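Local structure of metallo-carboxypeptidase (Pseudomonas aeruginosa, 4A39) at residues Thr151-Arg156 / Ser251-Phe256; Trp174-Gln179 / Tyr215-Met220; Pro181-Ala186 / Asn229-Ala234. The protein probably acts as a zinc-dependent carboxypeptidase of the M14 family, removing residues from the C-terminal ends of peptide or protein chains. All coordinates share one frame; numbering follows the deposited sequence.

Interaction 1: Thr151-Arg156 / Ser251-Phe256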
ATOM      1  N   THR A 151      18.183   7.063   0.188  1.00  8.36           N
ATOM      2  CA  THR A 151      18.516   6.622   1.535  1.00  8.58           C
ATOM      3  C   THR A 151      17.529   7.179   2.552  1.00  7.81           C
ATOM      4  O   THR A 151      17.324   8.390   2.642  1.00  8.43           O
ATOM      5  CB  THR A 151      19.942   7.063   1.908  1.00 10.46           C
ATOM      6  OG1 THR A 151      20.865   6.533   0.947  1.00 12.69           O
ATOM      7  CG2 THR A 151      20.318   6.561   3.290  1.00 10.31           C
ATOM      8  N   SER A 152      16.914   6.281   3.315  1.00  7.14           N
ATOM      9  CA  SER A 152      15.940   6.677   4.325  1.00  8.40           C
ATOM     10  C   SER A 152      16.624   7.340   5.515  1.00  9.09           C
ATOM     11  O   SER A 152      17.848   7.320   5.637  1.00  9.06           O
ATOM     12  CB  SER A 152      15.167   5.454   4.814  1.00  7.78           C
ATOM     13  OG  SER A 152      16.010   4.621   5.595  1.00  6.58           O
ATOM     14  N   VAL A 153      15.825   7.924   6.397  1.00  8.60           N
ATOM     15  CA  VAL A 153      16.360   8.581   7.579  1.00  7.66           C
ATOM     16  C   VAL A 153      17.305   7.665   8.356  1.00  8.30           C
ATOM     17  O   VAL A 153      18.369   8.100   8.818  1.00  8.63           O
ATOM     18  CB  VAL A 153      15.219   9.038   8.510  1.00  8.02           C
ATOM     19  CG1 VAL A 153      15.788   9.530   9.832  1.00  8.50           C
ATOM     20  CG2 VAL A 153      14.415  10.137   7.834  1.00  7.83           C
ATOM     21  N   GLN A 154      16.932   6.394   8.480  1.00  7.69           N
ATOM     22  CA  GLN A 154      17.748   5.441   9.223  1.00  8.16           C
ATOM     23  C   GLN A 154      18.720   4.608   8.385  1.00  8.51           C
ATOM     24  O   GLN A 154      19.238   3.596   8.853  1.00  8.83           O
ATOM     25  CB  GLN A 154      16.848   4.523  10.051  1.00  9.31           C
ATOM     26  CG  GLN A 154      15.931   5.285  11.003  1.00  9.79           C
ATOM     27  CD  GLN A 154      15.218   4.370  11.971  1.00 11.45           C
ATOM     28  OE1 GLN A 154      14.717   3.319  11.583  1.00 11.02           O
ATOM     29  NE2 GLN A 154      15.164   4.767  13.242  1.00 10.46           N
ATOM     30  N   GLY A 155      18.957   5.025   7.146  1.00  8.37           N
ATOM     31  CA  GLY A 155      19.913   4.320   6.306  1.00  8.70           C
ATOM     32  C   GLY A 155      19.477   3.060   5.581  1.00  7.96           C
ATOM     33  O   GLY A 155      20.278   2.143   5.406  1.00  8.23           O
ATOM     34  N   ARG A 156      18.217   3.003   5.168  1.00  6.52           N
ATOM     35  CA  ARG A 156      17.720   1.853   4.425  1.00  6.87           C
ATOM     36  C   ARG A 156      17.549   2.281   2.965  1.00  6.81           C
ATOM     37  O   ARG A 156      17.287   3.452   2.684  1.00  9.05           O
ATOM     38  CB  ARG A 156      16.390   1.371   5.014  1.00  6.66           C
ATOM     39  CG  ARG A 156      16.523   0.811   6.429  1.00  7.10           C
ATOM     40  CD  ARG A 156      15.243   0.127   6.894  1.00  8.39           C
ATOM     41  NE  ARG A 156      15.426  -0.543   8.181  1.00  9.15           N
ATOM     42  CZ  ARG A 156      15.438   0.076   9.359  1.00  9.67           C
ATOM     43  NH1 ARG A 156      15.269   1.389   9.428  1.00  9.28           N
ATOM     44  NH2 ARG A 156      15.633  -0.624  10.470  1.00 12.63           N
ATOM     45  N   SER A 251      12.485  14.353   5.156  1.00  9.26           N
ATOM     46  CA  SER A 251      11.751  13.475   4.246  1.00  8.69           C
ATOM     47  C   SER A 251      12.608  13.064   3.055  1.00  8.22           C
ATOM     48  O   SER A 251      12.203  13.220   1.902  1.00  7.49           O
ATOM     49  CB  SER A 251      10.473  14.171   3.763  1.00  8.14           C
ATOM     50  OG  SER A 251      10.717  15.513   3.366  1.00  9.49           O
ATOM     51  N   PRO A 252      13.798  12.500   3.326  1.00  6.72           N
ATOM     52  CA  PRO A 252      14.716  12.069   2.266  1.00  6.17           C
ATOM     53  C   PRO A 252      14.099  11.129   1.240  1.00  6.72           C
ATOM     54  O   PRO A 252      14.498  11.117   0.074  1.00  7.37           O
ATOM     55  CB  PRO A 252      15.861  11.420   3.045  1.00  6.60           C
ATOM     56  CG  PRO A 252      15.171  10.892   4.277  1.00  5.66           C
ATOM     57  CD  PRO A 252      14.266  12.033   4.644  1.00  6.02           C
ATOM     58  N   GLU A 253      13.129  10.335   1.682  1.00  6.43           N
ATOM     59  CA  GLU A 253      12.461   9.392   0.797  1.00  6.53           C
ATOM     60  C   GLU A 253      11.754  10.130  -0.342  1.00  7.81           C
ATOM     61  O   GLU A 253      11.825   9.723  -1.501  1.00  7.51           O
ATOM     62  CB  GLU A 253      11.450   8.562   1.592  1.00  6.59           C
ATOM     63  CG  GLU A 253      12.080   7.725   2.704  1.00  6.35           C
ATOM     64  CD  GLU A 253      12.161   8.437   4.053  1.00  5.46           C
ATOM     65  OE1 GLU A 253      11.865   9.652   4.140  1.00  6.57           O
ATOM     66  OE2 GLU A 253      12.528   7.765   5.039  1.00  7.67           O
ATOM     67  N   VAL A 254      11.077  11.221  -0.004  1.00  7.49           N
ATOM     68  CA  VAL A 254      10.358  12.010  -0.999  1.00  6.62           C
ATOM     69  C   VAL A 254      11.317  12.911  -1.778  1.00  8.21           C
ATOM     70  O   VAL A 254      11.162  13.101  -2.986  1.00  7.76           O
ATOM     71  CB  VAL A 254       9.255  12.857  -0.321  1.00  7.10           C
ATOM     72  CG1 VAL A 254       8.680  13.871  -1.302  1.00  7.46           C
ATOM     73  CG2 VAL A 254       8.146  11.930   0.177  1.00  6.30           C
ATOM     74  N   TRP A 255      12.311  13.456  -1.085  1.00  8.32           N
ATOM     75  CA  TRP A 255      13.305  14.321  -1.719  1.00  8.83           C
ATOM     76  C   TRP A 255      13.988  13.566  -2.860  1.00  9.17           C
ATOM     77  O   TRP A 255      14.228  14.118  -3.940  1.00  9.53           O
ATOM     78  CB  TRP A 255      14.340  14.766  -0.677  1.00  9.93           C
ATOM     79  CG  TRP A 255      15.436  15.622  -1.231  1.00 11.39           C
ATOM     80  CD1 TRP A 255      16.598  15.198  -1.811  1.00 12.57           C
ATOM     81  CD2 TRP A 255      15.457  17.050  -1.284  1.00 14.20           C
ATOM     82  NE1 TRP A 255      17.343  16.278  -2.223  1.00 14.36           N
ATOM     83  CE2 TRP A 255      16.666  17.428  -1.912  1.00 14.53           C
ATOM     84  CE3 TRP A 255      14.572  18.050  -0.862  1.00 15.27           C
ATOM     85  CZ2 TRP A 255      17.011  18.765  -2.129  1.00 16.48           C
ATOM     86  CZ3 TRP A 255      14.916  19.382  -1.078  1.00 16.50           C
ATOM     87  CH2 TRP A 255      16.125  19.726  -1.707  1.00 16.35           C
ATOM     88  N   PHE A 256      14.290  12.298  -2.606  1.00  8.04           N
ATOM     89  CA  PHE A 256      14.932  11.422  -3.580  1.00  8.38           C
ATOM     90  C   PHE A 256      14.093  11.274  -4.843  1.00  8.21           C
ATOM     91  O   PHE A 256      14.572  11.516  -5.951  1.00  8.32           O
ATOM     92  CB  PHE A 256      15.161  10.039  -2.954  1.00  9.00           C
ATOM     93  CG  PHE A 256      15.468   8.955  -3.954  1.00  9.05           C
ATOM     94  CD1 PHE A 256      16.588   9.037  -4.777  1.00  9.53           C
ATOM     95  CD2 PHE A 256      14.642   7.840  -4.060  1.00  9.49           C
ATOM     96  CE1 PHE A 256      16.880   8.020  -5.692  1.00  8.81           C
ATOM     97  CE2 PHE A 256      14.925   6.823  -4.968  1.00 10.32           C
ATOM     98  CZ  PHE A 256      16.048   6.914  -5.785  1.00  9.97           C
TER
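The turn T151-R156 between strands 144-151 and 157-163 rests on the first residues of helix 252-264, and P252 and E253 do nearly all the touching on the helix side. The tight part is small. P252 turns its ring toward the turn: its CB lies 3.4 Å from the carbonyl O of T151, and its CG is 3.7 Å from the backbone N of V153. V153 has CG1 anti to its backbone N (chi1 171°), which sends the other branch, CG2, obliquely across the proline ring to within 3.7 Å of P252 CD. Beside this patch the chain of E253 bends at chi2 (90°), so that one carboxylate oxygen, OE2, reaches the turn, 3.5 Å from S152 CB. That approach is packing; the other oxygen, OE1, hydrogen-bonds N233 ND2.

Away from the helix the contact loosens quickly. T151 points its side chain away, while Q154 and G155 lie on the exposed side of the turn. Here polar bonds made within the turn and to D223 do the holding. The hydroxyl of S152 accepts the backbone N-H of R156, with R156 N 2.8 Å from S152 OG, and also pairs with OD1 of D223. The carboxylate of D223 also forms a salt bridge with R156 NH1 and receives the N-H of Q154, so one acidic group from helix 222-226 braces three points of the turn.

S152-G155 is a type I turn, closed by G155 N to S152 O at 3.0 Å, and S152 N reaches R156 O at 2.9 Å. With G155 at positive phi (81°), this is the type I turn plus G1 bulge of a beta hairpin, here joining the two strands at one edge of the carboxypeptidase-domain sheet.

Interaction 2: Trp174-Gln179 / Tyr215-Met220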
ATOM      1  N   TRP A 174       5.391   6.361 -13.974  1.00  7.00           N
ATOM      2  CA  TRP A 174       5.809   6.191 -12.589  1.00  6.71           C
ATOM      3  C   TRP A 174       4.783   5.577 -11.652  1.00  4.93           C
ATOM      4  O   TRP A 174       3.605   5.956 -11.649  1.00  5.00           O
ATOM      5  CB  TRP A 174       6.228   7.540 -12.001  1.00  5.98           C
ATOM      6  CG  TRP A 174       7.456   8.134 -12.608  1.00  6.87           C
ATOM      7  CD1 TRP A 174       7.605   8.615 -13.880  1.00  8.76           C
ATOM      8  CD2 TRP A 174       8.710   8.340 -11.950  1.00  6.48           C
ATOM      9  NE1 TRP A 174       8.879   9.111 -14.053  1.00  7.72           N
ATOM     10  CE2 TRP A 174       9.577   8.956 -12.883  1.00  7.73           C
ATOM     11  CE3 TRP A 174       9.186   8.064 -10.660  1.00  6.64           C
ATOM     12  CZ2 TRP A 174      10.895   9.303 -12.565  1.00  9.37           C
ATOM     13  CZ3 TRP A 174      10.498   8.408 -10.343  1.00  7.60           C
ATOM     14  CH2 TRP A 174      11.337   9.023 -11.294  1.00  8.66           C
ATOM     15  N   VAL A 175       5.256   4.642 -10.836  1.00  4.86           N
ATOM     16  CA  VAL A 175       4.418   3.988  -9.838  1.00  4.29           C
ATOM     17  C   VAL A 175       5.234   3.848  -8.556  1.00  4.60           C
ATOM     18  O   VAL A 175       6.291   3.209  -8.563  1.00  5.85           O
ATOM     19  CB  VAL A 175       3.992   2.580 -10.288  1.00  6.45           C
ATOM     20  CG1 VAL A 175       3.056   1.970  -9.254  1.00  7.03           C
ATOM     21  CG2 VAL A 175       3.309   2.658 -11.642  1.00  5.63           C
ATOM     22  N   ILE A 176       4.763   4.470  -7.476  1.00  4.25           N
ATOM     23  CA  ILE A 176       5.445   4.376  -6.186  1.00  4.73           C
ATOM     24  C   ILE A 176       4.463   3.809  -5.162  1.00  5.63           C
ATOM     25  O   ILE A 176       3.243   3.993  -5.284  1.00  4.56           O
ATOM     26  CB  ILE A 176       5.993   5.748  -5.708  1.00  5.39           C
ATOM     27  CG1 ILE A 176       4.849   6.686  -5.331  1.00  6.10           C
ATOM     28  CG2 ILE A 176       6.854   6.370  -6.809  1.00  5.81           C
ATOM     29  CD1 ILE A 176       5.323   7.999  -4.752  1.00 11.35           C
ATOM     30  N   ALA A 177       4.989   3.130  -4.151  1.00  2.75           N
ATOM     31  CA  ALA A 177       4.118   2.494  -3.170  1.00  3.03           C
ATOM     32  C   ALA A 177       4.504   2.610  -1.704  1.00  3.81           C
ATOM     33  O   ALA A 177       5.667   2.805  -1.352  1.00  3.83           O
ATOM     34  CB  ALA A 177       3.971   1.018  -3.522  1.00  1.64           C
ATOM     35  N   GLN A 178       3.483   2.466  -0.868  1.00  4.11           N
ATOM     36  CA  GLN A 178       3.594   2.465   0.584  1.00  5.17           C
ATOM     37  C   GLN A 178       4.294   3.630   1.275  1.00  5.44           C
ATOM     38  O   GLN A 178       5.160   3.423   2.127  1.00  5.80           O
ATOM     39  CB  GLN A 178       4.213   1.129   1.042  1.00  4.13           C
ATOM     40  CG  GLN A 178       3.479   0.481   2.228  1.00  3.84           C
ATOM     41  CD  GLN A 178       3.899  -0.962   2.474  1.00  3.84           C
ATOM     42  OE1 GLN A 178       3.937  -1.768   1.550  1.00  5.83           O
ATOM     43  NE2 GLN A 178       4.201  -1.297   3.731  1.00  5.94           N
ATOM     44  N   GLN A 179       3.925   4.855   0.910  1.00  4.37           N
ATOM     45  CA  GLN A 179       4.485   6.026   1.582  1.00  3.14           C
ATOM     46  C   GLN A 179       4.069   5.932   3.050  1.00  3.89           C
ATOM     47  O   GLN A 179       4.782   6.391   3.942  1.00  5.16           O
ATOM     48  CB  GLN A 179       3.934   7.318   0.996  1.00  4.07           C
ATOM     49  CG  GLN A 179       4.528   7.725  -0.328  1.00  4.60           C
ATOM     50  CD  GLN A 179       4.125   9.137  -0.678  1.00  4.93           C
ATOM     51  OE1 GLN A 179       4.682  10.104  -0.145  1.00  5.80           O
ATOM     52  NE2 GLN A 179       3.130   9.271  -1.550  1.00  4.47           N
ATOM     53  N   TYR A 215       8.955   3.357 -14.266  1.00  6.06           N
ATOM     54  CA  TYR A 215       9.800   3.835 -13.173  1.00  6.39           C
ATOM     55  C   TYR A 215       9.049   3.390 -11.921  1.00  6.58           C
ATOM     56  O   TYR A 215       7.974   3.911 -11.609  1.00  5.83           O
ATOM     57  CB  TYR A 215       9.931   5.357 -13.230  1.00  5.81           C
ATOM     58  CG  TYR A 215      10.799   5.842 -14.376  1.00  8.47           C
ATOM     59  CD1 TYR A 215      10.351   5.771 -15.695  1.00  9.61           C
ATOM     60  CD2 TYR A 215      12.072   6.356 -14.141  1.00  8.38           C
ATOM     61  CE1 TYR A 215      11.151   6.201 -16.754  1.00  9.67           C
ATOM     62  CE2 TYR A 215      12.882   6.792 -15.195  1.00 10.40           C
ATOM     63  CZ  TYR A 215      12.413   6.713 -16.494  1.00  9.78           C
ATOM     64  OH  TYR A 215      13.197   7.161 -17.536  1.00 10.68           O
ATOM     65  N   LEU A 216       9.630   2.429 -11.209  1.00  6.30           N
ATOM     66  CA  LEU A 216       8.982   1.837 -10.044  1.00  5.96           C
ATOM     67  C   LEU A 216       9.721   1.965  -8.722  1.00  7.35           C
ATOM     68  O   LEU A 216      10.925   1.737  -8.650  1.00  6.56           O
ATOM     69  CB  LEU A 216       8.764   0.345 -10.309  1.00  7.45           C
ATOM     70  CG  LEU A 216       8.234  -0.076 -11.682  1.00  5.77           C
ATOM     71  CD1 LEU A 216       8.304  -1.590 -11.806  1.00  7.74           C
ATOM     72  CD2 LEU A 216       6.813   0.424 -11.866  1.00  6.91           C
ATOM     73  N   VAL A 217       8.979   2.312  -7.674  1.00  5.47           N
ATOM     74  CA  VAL A 217       9.540   2.403  -6.326  1.00  6.64           C
ATOM     75  C   VAL A 217       8.685   1.478  -5.464  1.00  6.86           C
ATOM     76  O   VAL A 217       7.627   1.874  -4.986  1.00  7.21           O
ATOM     77  CB  VAL A 217       9.458   3.831  -5.744  1.00  6.41           C
ATOM     78  CG1 VAL A 217       9.970   3.825  -4.307  1.00  9.03           C
ATOM     79  CG2 VAL A 217      10.291   4.797  -6.586  1.00  8.49           C
ATOM     80  N   PRO A 218       9.132   0.224  -5.268  1.00  6.57           N
ATOM     81  CA  PRO A 218       8.425  -0.785  -4.470  1.00  6.54           C
ATOM     82  C   PRO A 218       8.046  -0.383  -3.046  1.00  5.91           C
ATOM     83  O   PRO A 218       6.994  -0.794  -2.547  1.00  5.33           O
ATOM     84  CB  PRO A 218       9.379  -1.974  -4.497  1.00  7.05           C
ATOM     85  CG  PRO A 218      10.006  -1.849  -5.849  1.00  8.37           C
ATOM     86  CD  PRO A 218      10.312  -0.371  -5.921  1.00  7.53           C
ATOM     87  N   ASN A 219       8.902   0.385  -2.377  1.00  5.38           N
ATOM     88  CA  ASN A 219       8.585   0.825  -1.019  1.00  5.12           C
ATOM     89  C   ASN A 219       9.204   2.172  -0.671  1.00  5.20           C
ATOM     90  O   ASN A 219      10.429   2.329  -0.610  1.00  6.19           O
ATOM     91  CB  ASN A 219       9.000  -0.228   0.011  1.00  5.67           C
ATOM     92  CG  ASN A 219       8.404   0.044   1.378  1.00  4.81           C
ATOM     93  OD1 ASN A 219       8.815   0.974   2.073  1.00  5.67           O
ATOM     94  ND2 ASN A 219       7.410  -0.754   1.764  1.00  5.32           N
ATOM     95  N   MET A 220       8.328   3.142  -0.432  1.00  4.83           N
ATOM     96  CA  MET A 220       8.705   4.515  -0.117  1.00  4.19           C
ATOM     97  C   MET A 220       9.026   4.807   1.341  1.00  5.37           C
ATOM     98  O   MET A 220       9.453   5.916   1.653  1.00  6.19           O
ATOM     99  CB  MET A 220       7.581   5.468  -0.527  1.00  4.21           C
ATOM    100  CG  MET A 220       7.432   5.720  -2.018  1.00  4.00           C
ATOM    101  SD  MET A 220       8.785   6.707  -2.671  1.00  6.28           S
ATOM    102  CE  MET A 220       8.501   8.259  -1.809  1.00  5.57           C
TER
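Four backbone hydrogen bonds join W174-Q179 to Y215-M220, binding two parallel neighbours of the mixed sheet in the M14 alpha/beta fold; a beta-alpha-beta crossover through helices 185-196 and 203-211 connects them. V175 N gives to Y215 O at 2.9 Å, and V175 O takes the N-H of V217. The A177 N to V217 O bond is more bent, 137° at the hydrogen. Past the strand ends, M220 N still reaches A177 O at 2.8 Å, nearly along the C=O axis, so the pairing outlives P218.

The buried polar side chains find partners in neighbouring parts of the fold. Q179 bonds N240, W243 and D271 close to the zinc site. Q178 gives NE2 to P181 O and takes the N-H of E187 at OE1, while N219 bonds N221 N through OD1 and E187 OE1 through ND2.

Side chains then pack in registered pairs. V175 and L216 lie side by side on the face covered by helix 185-196, with V175 CB 3.9 Å from L216 CD2. I176 and V217 run alongside each other on the other face, and M220 folds back so that its CG sits 4.0 Å from I176 CB.

On that same face W174 and Y215 form an offset stack, their planes only 14° apart and W174 NE1 tied to G265 O. Y215 CB stands over the indole, 3.6 Å from the centroid of its five-membered ring.

Interaction 3: Pro181-Ala186 / Asn229-Ala234. With ZN (zinc ion), chain C; GEM ((2-guanidinoethylmercapto)succinic acid), chain D.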
ATOM      1  N   PRO A 181       3.642   3.453   5.873  1.00  4.61           N
ATOM      2  CA  PRO A 181       4.099   2.114   6.259  1.00  3.77           C
ATOM      3  C   PRO A 181       3.078   1.037   6.586  1.00  5.54           C
ATOM      4  O   PRO A 181       3.312  -0.138   6.299  1.00  6.39           O
ATOM      5  CB  PRO A 181       5.047   2.398   7.422  1.00  5.35           C
ATOM      6  CG  PRO A 181       4.434   3.599   8.061  1.00  3.61           C
ATOM      7  CD  PRO A 181       4.109   4.456   6.849  1.00  3.67           C
ATOM      8  N   GLY A 182       1.953   1.423   7.179  1.00  4.13           N
ATOM      9  CA  GLY A 182       0.952   0.431   7.533  1.00  4.85           C
ATOM     10  C   GLY A 182       0.107  -0.089   6.384  1.00  4.52           C
ATOM     11  O   GLY A 182      -0.639  -1.058   6.548  1.00  5.70           O
ATOM     12  N   GLU A 183       0.224   0.533   5.216  1.00  4.32           N
ATOM     13  CA  GLU A 183      -0.582   0.131   4.063  1.00  4.07           C
ATOM     14  C   GLU A 183       0.127  -0.922   3.223  1.00  3.66           C
ATOM     15  O   GLU A 183       0.431  -0.718   2.049  1.00  4.40           O
ATOM     16  CB  GLU A 183      -0.935   1.386   3.250  1.00  4.05           C
ATOM     17  CG  GLU A 183      -1.917   2.291   4.004  1.00  5.37           C
ATOM     18  CD  GLU A 183      -1.948   3.725   3.506  1.00  4.28           C
ATOM     19  OE1 GLU A 183      -1.660   3.957   2.311  1.00  6.65           O
ATOM     20  OE2 GLU A 183      -2.279   4.622   4.318  1.00  4.74           O
ATOM     21  N   HIS A 184       0.348  -2.074   3.851  1.00  4.57           N
ATOM     22  CA  HIS A 184       1.058  -3.194   3.244  1.00  3.75           C
ATOM     23  C   HIS A 184       0.513  -3.729   1.929  1.00  4.01           C
ATOM     24  O   HIS A 184       1.246  -4.359   1.165  1.00  5.66           O
ATOM     25  CB  HIS A 184       1.187  -4.317   4.278  1.00  3.81           C
ATOM     26  CG  HIS A 184       2.166  -4.006   5.367  1.00  5.20           C
ATOM     27  ND1 HIS A 184       3.440  -4.531   5.394  1.00  5.52           N
ATOM     28  CD2 HIS A 184       2.083  -3.165   6.426  1.00  5.88           C
ATOM     29  CE1 HIS A 184       4.099  -4.028   6.424  1.00  5.30           C
ATOM     30  NE2 HIS A 184       3.300  -3.195   7.066  1.00  5.10           N
ATOM     31  N   MET A 185      -0.766  -3.492   1.661  1.00  3.79           N
ATOM     32  CA  MET A 185      -1.345  -3.934   0.400  1.00  2.97           C
ATOM     33  C   MET A 185      -0.609  -3.252  -0.750  1.00  3.21           C
ATOM     34  O   MET A 185      -0.549  -3.779  -1.859  1.00  4.25           O
ATOM     35  CB  MET A 185      -2.837  -3.576   0.337  1.00  2.16           C
ATOM     36  CG  MET A 185      -3.154  -2.104   0.622  1.00  1.63           C
ATOM     37  SD  MET A 185      -3.266  -1.702   2.384  1.00  4.68           S
ATOM     38  CE  MET A 185      -4.910  -2.359   2.767  1.00  3.99           C
ATOM     39  N   ALA A 186      -0.036  -2.083  -0.478  1.00  3.58           N
ATOM     40  CA  ALA A 186       0.672  -1.320  -1.503  1.00  3.46           C
ATOM     41  C   ALA A 186       1.865  -2.050  -2.126  1.00  4.89           C
ATOM     42  O   ALA A 186       1.966  -2.138  -3.352  1.00  4.38           O
ATOM     43  CB  ALA A 186       1.109   0.027  -0.945  1.00  5.67           C
ATOM     44  N   ASN A 229       5.157   0.897  11.933  1.00  5.12           N
ATOM     45  CA  ASN A 229       4.474   2.189  11.976  1.00  5.59           C
ATOM     46  C   ASN A 229       3.246   2.113  11.079  1.00  5.47           C
ATOM     47  O   ASN A 229       3.122   1.200  10.261  1.00  5.97           O
ATOM     48  CB  ASN A 229       5.361   3.304  11.406  1.00  5.49           C
ATOM     49  CG  ASN A 229       6.228   3.988  12.446  1.00  7.52           C
ATOM     50  OD1 ASN A 229       6.906   4.975  12.133  1.00  8.36           O
ATOM     51  ND2 ASN A 229       6.219   3.486  13.674  1.00  3.93           N
ATOM     52  N   LEU A 230       2.364   3.098  11.208  1.00  6.02           N
ATOM     53  CA  LEU A 230       1.166   3.167  10.381  1.00  5.79           C
ATOM     54  C   LEU A 230       1.268   4.280   9.349  1.00  5.62           C
ATOM     55  O   LEU A 230       1.109   4.062   8.146  1.00  4.99           O
ATOM     56  CB  LEU A 230      -0.077   3.465  11.234  1.00  6.49           C
ATOM     57  CG  LEU A 230      -1.250   4.044  10.421  1.00  4.91           C
ATOM     58  CD1 LEU A 230      -1.884   2.941   9.573  1.00  7.30           C
ATOM     59  CD2 LEU A 230      -2.285   4.666  11.344  1.00  9.59           C
ATOM     60  N   ARG A 231       1.584   5.471   9.849  1.00  6.62           N
ATOM     61  CA  ARG A 231       1.572   6.682   9.046  1.00  5.63           C
ATOM     62  C   ARG A 231       2.846   7.437   8.686  1.00  4.89           C
ATOM     63  O   ARG A 231       2.974   7.941   7.565  1.00  7.43           O
ATOM     64  CB  ARG A 231       0.636   7.660   9.756  1.00  5.42           C
ATOM     65  CG  ARG A 231       0.216   8.865   8.959  1.00  5.00           C
ATOM     66  CD  ARG A 231      -0.875   8.487   7.997  1.00  6.83           C
ATOM     67  NE  ARG A 231      -1.236   9.619   7.159  1.00  7.42           N
ATOM     68  CZ  ARG A 231      -2.067   9.552   6.127  1.00  9.92           C
ATOM     69  NH1 ARG A 231      -2.638   8.396   5.800  1.00 10.45           N
ATOM     70  NH2 ARG A 231      -2.307  10.640   5.409  1.00  7.65           N
ATOM     71  N   THR A 232       3.776   7.527   9.627  1.00  5.03           N
ATOM     72  CA  THR A 232       4.977   8.326   9.411  1.00  4.68           C
ATOM     73  C   THR A 232       6.310   7.617   9.217  1.00  4.81           C
ATOM     74  O   THR A 232       6.443   6.428   9.498  1.00  5.16           O
ATOM     75  CB  THR A 232       5.136   9.329  10.570  1.00  5.41           C
ATOM     76  OG1 THR A 232       5.213   8.621  11.817  1.00  6.01           O
ATOM     77  CG2 THR A 232       3.944  10.280  10.613  1.00  5.08           C
ATOM     78  N   ASN A 233       7.295   8.363   8.715  1.00  6.39           N
ATOM     79  CA  ASN A 233       8.627   7.807   8.534  1.00  6.07           C
ATOM     80  C   ASN A 233       9.318   7.924   9.890  1.00  7.02           C
ATOM     81  O   ASN A 233       8.684   8.334  10.867  1.00  6.78           O
ATOM     82  CB  ASN A 233       9.404   8.533   7.408  1.00  6.38           C
ATOM     83  CG  ASN A 233       9.892   9.933   7.789  1.00  6.96           C
ATOM     84  OD1 ASN A 233       9.504  10.505   8.802  1.00  5.28           O
ATOM     85  ND2 ASN A 233      10.750  10.496   6.935  1.00  5.72           N
ATOM     86  N   ALA A 234      10.592   7.557   9.959  1.00  8.57           N
ATOM     87  CA  ALA A 234      11.317   7.582  11.228  1.00  7.46           C
ATOM     88  C   ALA A 234      11.339   8.928  11.937  1.00  8.45           C
ATOM     89  O   ALA A 234      11.296   8.970  13.166  1.00  9.22           O
ATOM     90  CB  ALA A 234      12.750   7.078  11.025  1.00  7.47           C
TER
HETATM   91 ZN    ZN C1376      -1.869   6.151   2.506  1.00  4.89          ZN
HETATM   92  C8  GEM D1377      -4.543   9.796   1.250  1.00 20.65           C
HETATM   93  S7  GEM D1377      -3.674   9.359  -0.300  1.00 27.79           S
HETATM   94  C6  GEM D1377      -4.626  10.349  -1.508  1.00 21.99           C
HETATM   95  C5  GEM D1377      -6.090  10.588  -1.126  1.00 19.59           C
HETATM   96  N3  GEM D1377      -6.181  11.528  -0.000  1.00 18.95           N
HETATM   97  C1  GEM D1377      -6.750  12.718  -0.184  1.00 17.79           C
HETATM   98  N4  GEM D1377      -7.217  13.043  -1.387  1.00 18.93           N
HETATM   99  N2  GEM D1377      -6.847  13.585   0.819  1.00 18.70           N
HETATM  100  C9  GEM D1377      -3.591  10.420   2.272  1.00 19.23           C
HETATM  101  O14 GEM D1377      -2.415  10.649   1.908  1.00 16.11           O
HETATM  102  O15 GEM D1377      -4.061  10.657   3.404  1.00 18.70           O
HETATM  103  C10 GEM D1377      -5.249   8.575   1.844  1.00 17.72           C
HETATM  104  C11 GEM D1377      -4.260   7.467   2.214  1.00 15.49           C
HETATM  105  O12 GEM D1377      -4.489   6.319   1.772  1.00  9.14           O
HETATM  106  O13 GEM D1377      -3.303   7.789   2.948  1.00 12.44           O
HETATM  107  O   HOH W   1      -2.924   5.556   6.999  1.00 12.72           O
HETATM  108  O   HOH W   2       3.871  -1.446   9.395  1.00  9.45           O
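E183 and R231 converge on the same carboxylate of the bound GEM, E183 through the zinc and R231 through NH1; E183 closes the HxxE motif of M14 carboxypeptidases that begins at H180. The E183 carboxylate grips the metal with both oxygens, OE1 at 2.2 Å and OE2 at 2.4 Å from ZN; H180, H273 and GEM O13 complete the sphere, and OE1 also accepts the backbone N-H of G274. R231 leaves the backbone with CG anti to N (chi1 -167°), bends at chi2, and presents the edge of its guanidinium to the ligand. Its NH2 meets GEM O15 at 2.7 Å almost straight (174°), while NH1 reaches the zinc-bound GEM O13 at 3.0 Å less directly. A salt bridge from NE to D238 steadies the group. E183 OE2 and R231 NH1, 4.1 Å apart, do not bond directly; a water accepting from NH1 lies within hydrogen-bonding distance of OE2.

Nearer the backbone, G182 N gives its hydrogen to L230 O at 2.9 Å, from above the carbonyl plane, and the P181 ring crosses N229 obliquely, CG 3.5 Å from N229 CB. A second water is hydrogen-bonded to H184 NE2 and donates to N229 O.

All three contacts belong to the carboxypeptidase domain, and their chemistry follows their place in the fold. Interaction 2 is buried sheet core, joined by regular backbone bonds and apolar pairs; interaction 3, also buried, is irregular loop, metal and ligand chemistry just beyond the strand ends; interaction 1 is partly exposed and joins a hairpin turn to a helix by van der Waals packing alone. Strand 171-177 runs through Q178 into the loop that holds the HxxE motif, and Q178 CG packs on E183 O, so interactions 2 and 3 share one chain course. Helix 252-264 brings interaction 1 against interaction 2, E253 CB touching M220 O, while Q154 of the turn packs on A234 of interaction 3.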